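Local structure of protein-glutamine gamma-glutamyltransferase (Pagrus major, 1G0D) at residues S606-L611 and S642-V647; S583-L588 and D668-V673; G617-L622 and Q632-G637. The protein probably catalyses the calcium-dependent cross-linking of protein-bound glutamine to the amino group of lysine or to free amines, acting as a transglutaminase. All coordinates share one frame; numbering follows the deposited sequence.

Contact 1. Residues S606-L611 and S642-V647; sequences SFTNPL and SGKVSV
Phe607 and Val645 are partners in a hydrogen-bonded antiparallel pair, their side chains lying side by side on the buried face of the sheet. Here the contact is tight: CG2 of Val645 comes obliquely to the Phe607 ring, 3.4 Å from CE2. CG of Phe607 stands between its own backbone N and carbonyl carbon (chi1 89°), which starts the ring out alongside Val645, and its planar bulk suits the interior of the immunoglobulin-like C-terminal domain, where it also meets the ring of Phe665. Between the two backbones, Val645 N bonds to Phe607 O at 2.6 Å, and Phe607 N returns a bond to Val645 O at 3.0 Å.

The opposite face, bearing Ser606, Thr608, Lys644 and Ser646, is looser and turned largely to solvent. Thr608 OG1 lies 3.8 Å from Lys644 CB, while the long lysine chain bends at its third torsion and leads its end away. Past the strand end, Asn609 N bonds to Gly643 O at 2.8 Å. Asn609 OD1 accepts from Leu611 N in an Asx turn, and its ND2 bonds to Val613 O and Ala640 O, a role suited to an amide that both accepts and donates. The chemistry implies a two-sided strand pair, whose register rests on backbone bonds, with hydrocarbon inward and polar groups outward.

Contact 2. Residues S583-L588 and D668-V673; sequences STPELL and DRLKDV
Thr584 OG1 donates a hydrogen bond to Asp672 O at 2.8 Å, the one hydrogen bond between segments 583-588 and 668-673, at the end of the immunoglobulin-like C-terminal beta sandwich. OG1 stands between its own backbone N and carbonyl carbon (chi1 41°), and it lies only 19° from the plane of the carbonyl it meets. Threonine suits the place because one branch, OG1, supplies the donor while the other, the methyl CG2, packs against CD2 of Leu670 at 4.1 Å. An alanine here would probably leave Asp672 O without this donor and open a gap beside Leu670 where CG2 had been.

Apart from this bond the contact is mostly hydrocarbon. Pro585 and Leu670 meet tip to tip, CD to CD1 at 3.9 Å, the rigid ring offering a firm surface to the branched leucine. Both also touch Phe607 of strand 601-608, which joins this loop pair to the interior of the domain. Asp672 lies in the loop just before strand 673-682; its OD1 forms a salt bridge to Arg171, and its side chain lies about 9 Å from that of Tyr515, a residue important for catalysis. Both methyls of Val673 take part, CG2 lying 3.8 Å from Thr584 CB. Leu587 crosses Val673 at about a right angle, its CD2 3.5 Å from Val673 CG1.

Contact 3. Residues G617-L622 and Q632-G637; sequences GGVFTL and QIHVNG
With CG anti to its own carbonyl carbon (chi1 -70°), His634 lies alongside Val619, and the imidazole presents a face to the valine's CG1. The two belong to a non-hydrogen-bonded pair of an antiparallel beta hairpin, strands 619-624 and 628-634, in the immunoglobulin-like C-terminal domain. The methyl makes a CH-pi contact, 3.5 Å from CG1 of Val619 to the centroid of the His634 ring and 20° off its normal, displaced toward the rim where NE2 and CD2 sit. Valine suits the place because one methyl, CG1, both lies over the imidazole and meets CD of Gln632. Gln632 in turn lies beside Thr621, CG to OG1 at 3.6 Å, a polar chain that suits its exposed position.

On the other face, Phe620 has CG anti to its carbonyl carbon (chi1 -78°), and its CE2 edge receives CG2 of Val635 at 3.4 Å. Phe620 is buried here, meeting the ring of Phe665 and Val647 of strand 644-651, so this side turns to the domain interior. Phe620 and Ile633 exchange two backbone bonds, Phe620 N to Ile633 O at 2.8 Å and Ile633 N to Phe620 O at 2.7 Å. Gly618 continues the ladder by accepting from Val635 N; a CB here would press tightly on Val635 CG2. At the open end, Gly618 N donates to a water at 2.9 Å, which in turn gives a weak bond to Gly637 O.

From the N terminus, segment 583-588 comes first, and contact 2 closes the longest loop when the chain returns at 668-673, after 79 intervening residues. Within that loop 606-611 meets 642-647, so contact 1 spans 30 residues; within this in turn 617-622 pairs with 632-637, and contact 3 spans only nine. The three are therefore concentric and none cross. Contact 1 belongs to the three-stranded sheet of the domain and contact 3 to the five-stranded one, and Val647 bridges them by packing on Ile633 and Phe620. Contact 2 covers one end, where Leu611 packs against the backbone of Arg669, while Ser606 N probably bonds to Leu588 O.

Contact 1. Residues S606-L611 and S642-V647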
loop_
_atom_site.group_PDB
_atom_site.type_symbol
_atom_site.label_atom_id
_atom_site.label_comp_id
_atom_site.label_asym_id
_atom_site.label_seq_id
_atom_site.Cartn_x
_atom_site.Cartn_y
_atom_site.Cartn_z
ATOM N N SER A 606 -5.348 -25.168 9.273
ATOM C CA SER A 606 -5.523 -26.420 8.547
ATOM C C SER A 606 -6.181 -26.274 7.172
ATOM O O SER A 606 -7.007 -25.397 6.973
ATOM C CB SER A 606 -6.402 -27.341 9.387
ATOM O OG SER A 606 -7.750 -27.332 8.928
ATOM N N PHE A 607 -5.833 -27.142 6.225
ATOM C CA PHE A 607 -6.456 -27.112 4.894
ATOM C C PHE A 607 -6.325 -28.469 4.214
ATOM O O PHE A 607 -5.718 -29.383 4.751
ATOM C CB PHE A 607 -5.884 -25.956 4.014
ATOM C CG PHE A 607 -4.658 -26.311 3.189
ATOM C CD1 PHE A 607 -4.776 -26.577 1.828
ATOM C CD2 PHE A 607 -3.380 -26.290 3.756
ATOM C CE1 PHE A 607 -3.648 -26.812 1.038
ATOM C CE2 PHE A 607 -2.244 -26.524 2.978
ATOM C CZ PHE A 607 -2.387 -26.785 1.608
ATOM N N THR A 608 -6.942 -28.606 3.051
ATOM C CA THR A 608 -6.886 -29.851 2.304
ATOM C C THR A 608 -6.271 -29.638 0.936
ATOM O O THR A 608 -6.735 -28.817 0.173
ATOM C CB THR A 608 -8.299 -30.449 2.096
ATOM O OG1 THR A 608 -8.806 -30.950 3.339
ATOM C CG2 THR A 608 -8.243 -31.592 1.111
ATOM N N ASN A 609 -5.222 -30.382 0.634
ATOM C CA ASN A 609 -4.571 -30.306 -0.663
ATOM C C ASN A 609 -5.595 -30.495 -1.803
ATOM O O ASN A 609 -6.180 -31.556 -1.941
ATOM C CB ASN A 609 -3.527 -31.406 -0.731
ATOM C CG ASN A 609 -2.721 -31.364 -1.989
ATOM O OD1 ASN A 609 -2.937 -30.509 -2.843
ATOM N ND2 ASN A 609 -1.776 -32.295 -2.117
ATOM N N PRO A 610 -5.845 -29.454 -2.612
ATOM C CA PRO A 610 -6.807 -29.578 -3.718
ATOM C C PRO A 610 -6.090 -30.130 -4.970
ATOM O O PRO A 610 -6.694 -30.371 -6.025
ATOM C CB PRO A 610 -7.266 -28.144 -3.940
ATOM C CG PRO A 610 -6.031 -27.369 -3.698
ATOM C CD PRO A 610 -5.277 -28.099 -2.568
ATOM N N LEU A 611 -4.781 -30.305 -4.829
ATOM C CA LEU A 611 -3.940 -30.806 -5.893
ATOM C C LEU A 611 -3.768 -32.326 -5.823
ATOM O O LEU A 611 -3.524 -32.902 -4.764
ATOM C CB LEU A 611 -2.574 -30.130 -5.802
ATOM C CG LEU A 611 -2.273 -29.007 -6.776
ATOM C CD1 LEU A 611 -3.403 -28.039 -6.832
ATOM C CD2 LEU A 611 -0.971 -28.367 -6.363
ATOM N N SER A 642 -4.673 -34.333 -2.303
ATOM C CA SER A 642 -5.982 -34.284 -1.650
ATOM C C SER A 642 -5.946 -34.588 -0.142
ATOM O O SER A 642 -6.972 -34.923 0.456
ATOM C CB SER A 642 -6.953 -35.248 -2.345
ATOM O OG SER A 642 -6.789 -35.202 -3.747
ATOM N N GLY A 643 -4.781 -34.457 0.479
ATOM C CA GLY A 643 -4.693 -34.725 1.904
ATOM C C GLY A 643 -4.804 -33.488 2.782
ATOM O O GLY A 643 -4.378 -32.405 2.385
ATOM N N LYS A 644 -5.373 -33.637 3.976
ATOM C CA LYS A 644 -5.511 -32.503 4.891
ATOM C C LYS A 644 -4.239 -32.219 5.690
ATOM O O LYS A 644 -3.627 -33.134 6.230
ATOM C CB LYS A 644 -6.669 -32.717 5.875
ATOM C CG LYS A 644 -6.831 -31.579 6.901
ATOM C CD LYS A 644 -7.946 -31.844 7.903
ATOM C CE LYS A 644 -9.341 -31.740 7.242
ATOM N NZ LYS A 644 -10.501 -32.178 8.110
ATOM N N VAL A 645 -3.859 -30.939 5.743
ATOM C CA VAL A 645 -2.681 -30.455 6.465
ATOM C C VAL A 645 -3.151 -29.795 7.727
ATOM O O VAL A 645 -4.193 -29.148 7.739
ATOM C CB VAL A 645 -1.941 -29.395 5.673
ATOM C CG1 VAL A 645 -0.489 -29.412 6.030
ATOM C CG2 VAL A 645 -2.125 -29.634 4.219
ATOM N N SER A 646 -2.397 -29.938 8.802
ATOM C CA SER A 646 -2.827 -29.322 10.049
ATOM C C SER A 646 -1.693 -29.070 11.008
ATOM O O SER A 646 -1.075 -30.025 11.467
ATOM C CB SER A 646 -3.858 -30.206 10.758
ATOM O OG SER A 646 -4.746 -30.819 9.829
ATOM N N VAL A 647 -1.424 -27.788 11.299
ATOM C CA VAL A 647 -0.382 -27.383 12.260
ATOM C C VAL A 647 -1.017 -26.531 13.354
ATOM O O VAL A 647 -2.243 -26.285 13.357
ATOM C CB VAL A 647 0.704 -26.477 11.668
ATOM C CG1 VAL A 647 1.837 -27.295 11.164
ATOM C CG2 VAL A 647 0.116 -25.586 10.591
#

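Contact 2. Residues S583-L588 and D668-V673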
loop_
_atom_site.group_PDB
_atom_site.type_symbol
_atom_site.label_atom_id
_atom_site.label_comp_id
_atom_site.label_asym_id
_atom_site.label_seq_id
_atom_site.Cartn_x
_atom_site.Cartn_y
_atom_site.Cartn_z
ATOM N N SER A 583 -8.730 -20.036 -7.927
ATOM C CA SER A 583 -8.589 -19.988 -6.460
ATOM C C SER A 583 -7.722 -21.011 -5.756
ATOM O O SER A 583 -7.538 -22.106 -6.252
ATOM C CB SER A 583 -9.975 -20.009 -5.777
ATOM O OG SER A 583 -10.931 -20.850 -6.400
ATOM N N THR A 584 -7.187 -20.641 -4.591
ATOM C CA THR A 584 -6.390 -21.560 -3.779
ATOM C C THR A 584 -7.262 -21.853 -2.552
ATOM O O THR A 584 -8.157 -21.073 -2.216
ATOM C CB THR A 584 -5.049 -20.962 -3.337
ATOM O OG1 THR A 584 -5.237 -19.597 -2.956
ATOM C CG2 THR A 584 -4.029 -21.039 -4.477
ATOM N N PRO A 585 -7.025 -22.977 -1.869
ATOM C CA PRO A 585 -7.902 -23.205 -0.717
ATOM C C PRO A 585 -7.721 -22.128 0.327
ATOM O O PRO A 585 -6.664 -21.503 0.384
ATOM C CB PRO A 585 -7.494 -24.591 -0.210
ATOM C CG PRO A 585 -6.099 -24.823 -0.748
ATOM C CD PRO A 585 -6.010 -24.035 -2.033
ATOM N N GLU A 586 -8.761 -21.908 1.134
ATOM C CA GLU A 586 -8.720 -20.918 2.199
ATOM C C GLU A 586 -8.428 -21.513 3.568
ATOM O O GLU A 586 -9.229 -22.274 4.105
ATOM C CB GLU A 586 -10.016 -20.154 2.289
ATOM C CG GLU A 586 -9.790 -18.870 3.049
ATOM C CD GLU A 586 -11.049 -18.282 3.636
ATOM O OE1 GLU A 586 -12.146 -18.532 3.058
ATOM O OE2 GLU A 586 -10.921 -17.567 4.672
ATOM N N LEU A 587 -7.295 -21.123 4.139
ATOM C CA LEU A 587 -6.866 -21.639 5.432
ATOM C C LEU A 587 -7.914 -21.445 6.510
ATOM O O LEU A 587 -8.596 -20.425 6.543
ATOM C CB LEU A 587 -5.535 -20.979 5.879
ATOM C CG LEU A 587 -4.309 -21.080 4.944
ATOM C CD1 LEU A 587 -3.018 -20.561 5.627
ATOM C CD2 LEU A 587 -4.145 -22.536 4.532
ATOM N N LEU A 588 -8.033 -22.453 7.375
ATOM C CA LEU A 588 -8.932 -22.448 8.524
ATOM C C LEU A 588 -8.045 -22.093 9.681
ATOM O O LEU A 588 -7.236 -22.920 10.157
ATOM C CB LEU A 588 -9.495 -23.825 8.785
ATOM C CG LEU A 588 -10.878 -23.921 9.415
ATOM C CD1 LEU A 588 -10.869 -25.074 10.350
ATOM C CD2 LEU A 588 -11.235 -22.668 10.125
ATOM N N ASP A 668 5.862 -26.242 -3.018
ATOM C CA ASP A 668 6.371 -26.318 -4.395
ATOM C C ASP A 668 5.264 -26.180 -5.435
ATOM O O ASP A 668 5.378 -25.369 -6.350
ATOM C CB ASP A 668 7.127 -27.639 -4.642
ATOM C CG ASP A 668 6.272 -28.867 -4.387
ATOM O OD1 ASP A 668 6.710 -29.973 -4.770
ATOM O OD2 ASP A 668 5.173 -28.741 -3.803
ATOM N N ARG A 669 4.190 -26.944 -5.266
ATOM C CA ARG A 669 3.083 -26.925 -6.191
ATOM C C ARG A 669 1.893 -26.058 -5.789
ATOM O O ARG A 669 1.060 -25.724 -6.645
ATOM C CB ARG A 669 2.623 -28.353 -6.437
ATOM C CG ARG A 669 3.771 -29.273 -6.803
ATOM C CD ARG A 669 4.190 -29.093 -8.256
ATOM N NE ARG A 669 3.533 -30.091 -9.091
ATOM C CZ ARG A 669 2.358 -29.901 -9.687
ATOM N NH1 ARG A 669 1.813 -30.868 -10.440
ATOM N NH2 ARG A 669 1.730 -28.730 -9.544
ATOM N N LEU A 670 1.784 -25.713 -4.502
ATOM C CA LEU A 670 0.684 -24.844 -4.029
ATOM C C LEU A 670 1.260 -23.582 -3.441
ATOM O O LEU A 670 1.927 -23.609 -2.386
ATOM C CB LEU A 670 -0.154 -25.505 -2.955
ATOM C CG LEU A 670 -1.661 -25.618 -3.190
ATOM C CD1 LEU A 670 -2.375 -25.372 -1.890
ATOM C CD2 LEU A 670 -2.135 -24.687 -4.244
ATOM N N LYS A 671 1.003 -22.476 -4.137
ATOM C CA LYS A 671 1.514 -21.200 -3.704
ATOM C C LYS A 671 0.379 -20.218 -3.603
ATOM O O LYS A 671 -0.652 -20.404 -4.266
ATOM C CB LYS A 671 2.553 -20.671 -4.713
ATOM C CG LYS A 671 3.481 -21.713 -5.325
ATOM C CD LYS A 671 4.414 -21.113 -6.371
ATOM C CE LYS A 671 5.865 -21.408 -6.023
ATOM N NZ LYS A 671 6.084 -21.480 -4.523
ATOM N N ASP A 672 0.585 -19.178 -2.773
ATOM C CA ASP A 672 -0.393 -18.109 -2.602
ATOM C C ASP A 672 -1.599 -18.635 -1.812
ATOM O O ASP A 672 -2.747 -18.578 -2.256
ATOM C CB ASP A 672 -0.794 -17.608 -4.013
ATOM C CG ASP A 672 -1.246 -16.156 -4.047
ATOM O OD1 ASP A 672 -2.182 -15.852 -4.822
ATOM O OD2 ASP A 672 -0.672 -15.321 -3.325
ATOM N N VAL A 673 -1.351 -19.194 -0.640
ATOM C CA VAL A 673 -2.464 -19.689 0.158
ATOM C C VAL A 673 -2.563 -18.929 1.502
ATOM O O VAL A 673 -1.642 -18.985 2.326
ATOM C CB VAL A 673 -2.317 -21.217 0.403
ATOM C CG1 VAL A 673 -3.491 -21.718 1.208
ATOM C CG2 VAL A 673 -2.233 -21.947 -0.931
#

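Contact 3. Residues G617-L622 and Q632-G637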
loop_
_atom_site.group_PDB
_atom_site.type_symbol
_atom_site.label_atom_id
_atom_site.label_comp_id
_atom_site.label_asym_id
_atom_site.label_seq_id
_atom_site.Cartn_x
_atom_site.Cartn_y
_atom_site.Cartn_z
ATOM N N GLY A 617 7.734 -28.945 1.016
ATOM C CA GLY A 617 8.336 -27.671 1.351
ATOM C C GLY A 617 7.296 -26.795 2.028
ATOM O O GLY A 617 7.484 -25.574 2.110
ATOM N N GLY A 618 6.213 -27.433 2.505
ATOM C CA GLY A 618 5.116 -26.739 3.160
ATOM C C GLY A 618 5.559 -25.955 4.370
ATOM O O GLY A 618 6.084 -26.540 5.303
ATOM N N VAL A 619 5.385 -24.632 4.322
ATOM C CA VAL A 619 5.723 -23.710 5.422
ATOM C C VAL A 619 4.511 -22.847 5.720
ATOM O O VAL A 619 3.912 -22.287 4.788
ATOM C CB VAL A 619 6.711 -22.616 5.086
ATOM C CG1 VAL A 619 7.732 -22.555 6.135
ATOM C CG2 VAL A 619 7.217 -22.737 3.700
ATOM N N PHE A 620 4.183 -22.700 7.000
ATOM C CA PHE A 620 3.089 -21.841 7.408
ATOM C C PHE A 620 3.845 -20.687 8.077
ATOM O O PHE A 620 4.825 -20.932 8.784
ATOM C CB PHE A 620 2.215 -22.550 8.443
ATOM C CG PHE A 620 1.277 -23.569 7.867
ATOM C CD1 PHE A 620 0.050 -23.188 7.357
ATOM C CD2 PHE A 620 1.626 -24.909 7.828
ATOM C CE1 PHE A 620 -0.832 -24.142 6.807
ATOM C CE2 PHE A 620 0.763 -25.868 7.286
ATOM C CZ PHE A 620 -0.462 -25.482 6.775
ATOM N N THR A 621 3.438 -19.441 7.831
ATOM C CA THR A 621 4.076 -18.283 8.480
ATOM C C THR A 621 2.961 -17.539 9.172
ATOM O O THR A 621 1.964 -17.227 8.530
ATOM C CB THR A 621 4.694 -17.323 7.484
ATOM O OG1 THR A 621 5.487 -18.060 6.541
ATOM C CG2 THR A 621 5.529 -16.280 8.216
ATOM N N LEU A 622 3.106 -17.251 10.466
ATOM C CA LEU A 622 2.038 -16.572 11.202
ATOM C C LEU A 622 2.452 -15.230 11.782
ATOM O O LEU A 622 3.572 -15.073 12.248
ATOM C CB LEU A 622 1.542 -17.432 12.366
ATOM C CG LEU A 622 1.122 -18.902 12.374
ATOM C CD1 LEU A 622 -0.307 -18.991 12.848
ATOM C CD2 LEU A 622 1.255 -19.522 11.042
ATOM N N GLN A 632 7.329 -19.083 11.662
ATOM C CA GLN A 632 7.117 -20.218 10.770
ATOM C C GLN A 632 6.899 -21.611 11.376
ATOM O O GLN A 632 7.448 -21.958 12.410
ATOM C CB GLN A 632 8.267 -20.303 9.778
ATOM C CG GLN A 632 8.177 -19.304 8.645
ATOM C CD GLN A 632 9.336 -19.426 7.675
ATOM O OE1 GLN A 632 9.306 -18.864 6.574
ATOM N NE2 GLN A 632 10.372 -20.161 8.081
ATOM N N ILE A 633 6.063 -22.396 10.706
ATOM C CA ILE A 633 5.788 -23.782 11.075
ATOM C C ILE A 633 6.070 -24.594 9.811
ATOM O O ILE A 633 5.342 -24.471 8.819
ATOM C CB ILE A 633 4.326 -24.035 11.405
ATOM C CG1 ILE A 633 3.818 -22.964 12.368
ATOM C CG2 ILE A 633 4.174 -25.473 11.911
ATOM C CD1 ILE A 633 2.383 -23.130 12.700
ATOM N N HIS A 634 7.121 -25.406 9.828
ATOM C CA HIS A 634 7.433 -26.212 8.655
ATOM C C HIS A 634 6.727 -27.555 8.737
ATOM O O HIS A 634 6.864 -28.269 9.719
ATOM C CB HIS A 634 8.945 -26.417 8.540
ATOM C CG HIS A 634 9.695 -25.169 8.166
ATOM N ND1 HIS A 634 9.978 -24.170 9.075
ATOM C CD2 HIS A 634 10.208 -24.750 6.982
ATOM C CE1 HIS A 634 10.633 -23.193 8.470
ATOM N NE2 HIS A 634 10.786 -23.519 7.199
ATOM N N VAL A 635 5.924 -27.866 7.726
ATOM C CA VAL A 635 5.230 -29.143 7.657
ATOM C C VAL A 635 6.321 -30.186 7.454
ATOM O O VAL A 635 7.087 -30.111 6.487
ATOM C CB VAL A 635 4.277 -29.201 6.438
ATOM C CG1 VAL A 635 3.765 -30.628 6.243
ATOM C CG2 VAL A 635 3.130 -28.225 6.629
ATOM N N ASN A 636 6.421 -31.142 8.369
ATOM C CA ASN A 636 7.450 -32.167 8.229
ATOM C C ASN A 636 6.889 -33.297 7.376
ATOM O O ASN A 636 6.000 -34.042 7.789
ATOM C CB ASN A 636 7.905 -32.658 9.616
ATOM C CG ASN A 636 8.687 -31.569 10.403
ATOM O OD1 ASN A 636 8.499 -31.394 11.626
ATOM N ND2 ASN A 636 9.567 -30.835 9.692
ATOM N N GLY A 637 7.408 -33.396 6.162
ATOM C CA GLY A 637 6.926 -34.403 5.244
ATOM C C GLY A 637 6.360 -33.721 4.014
ATOM O O GLY A 637 6.739 -32.595 3.697
HETATM O O HOH W 1 4.859 -29.966 2.644
#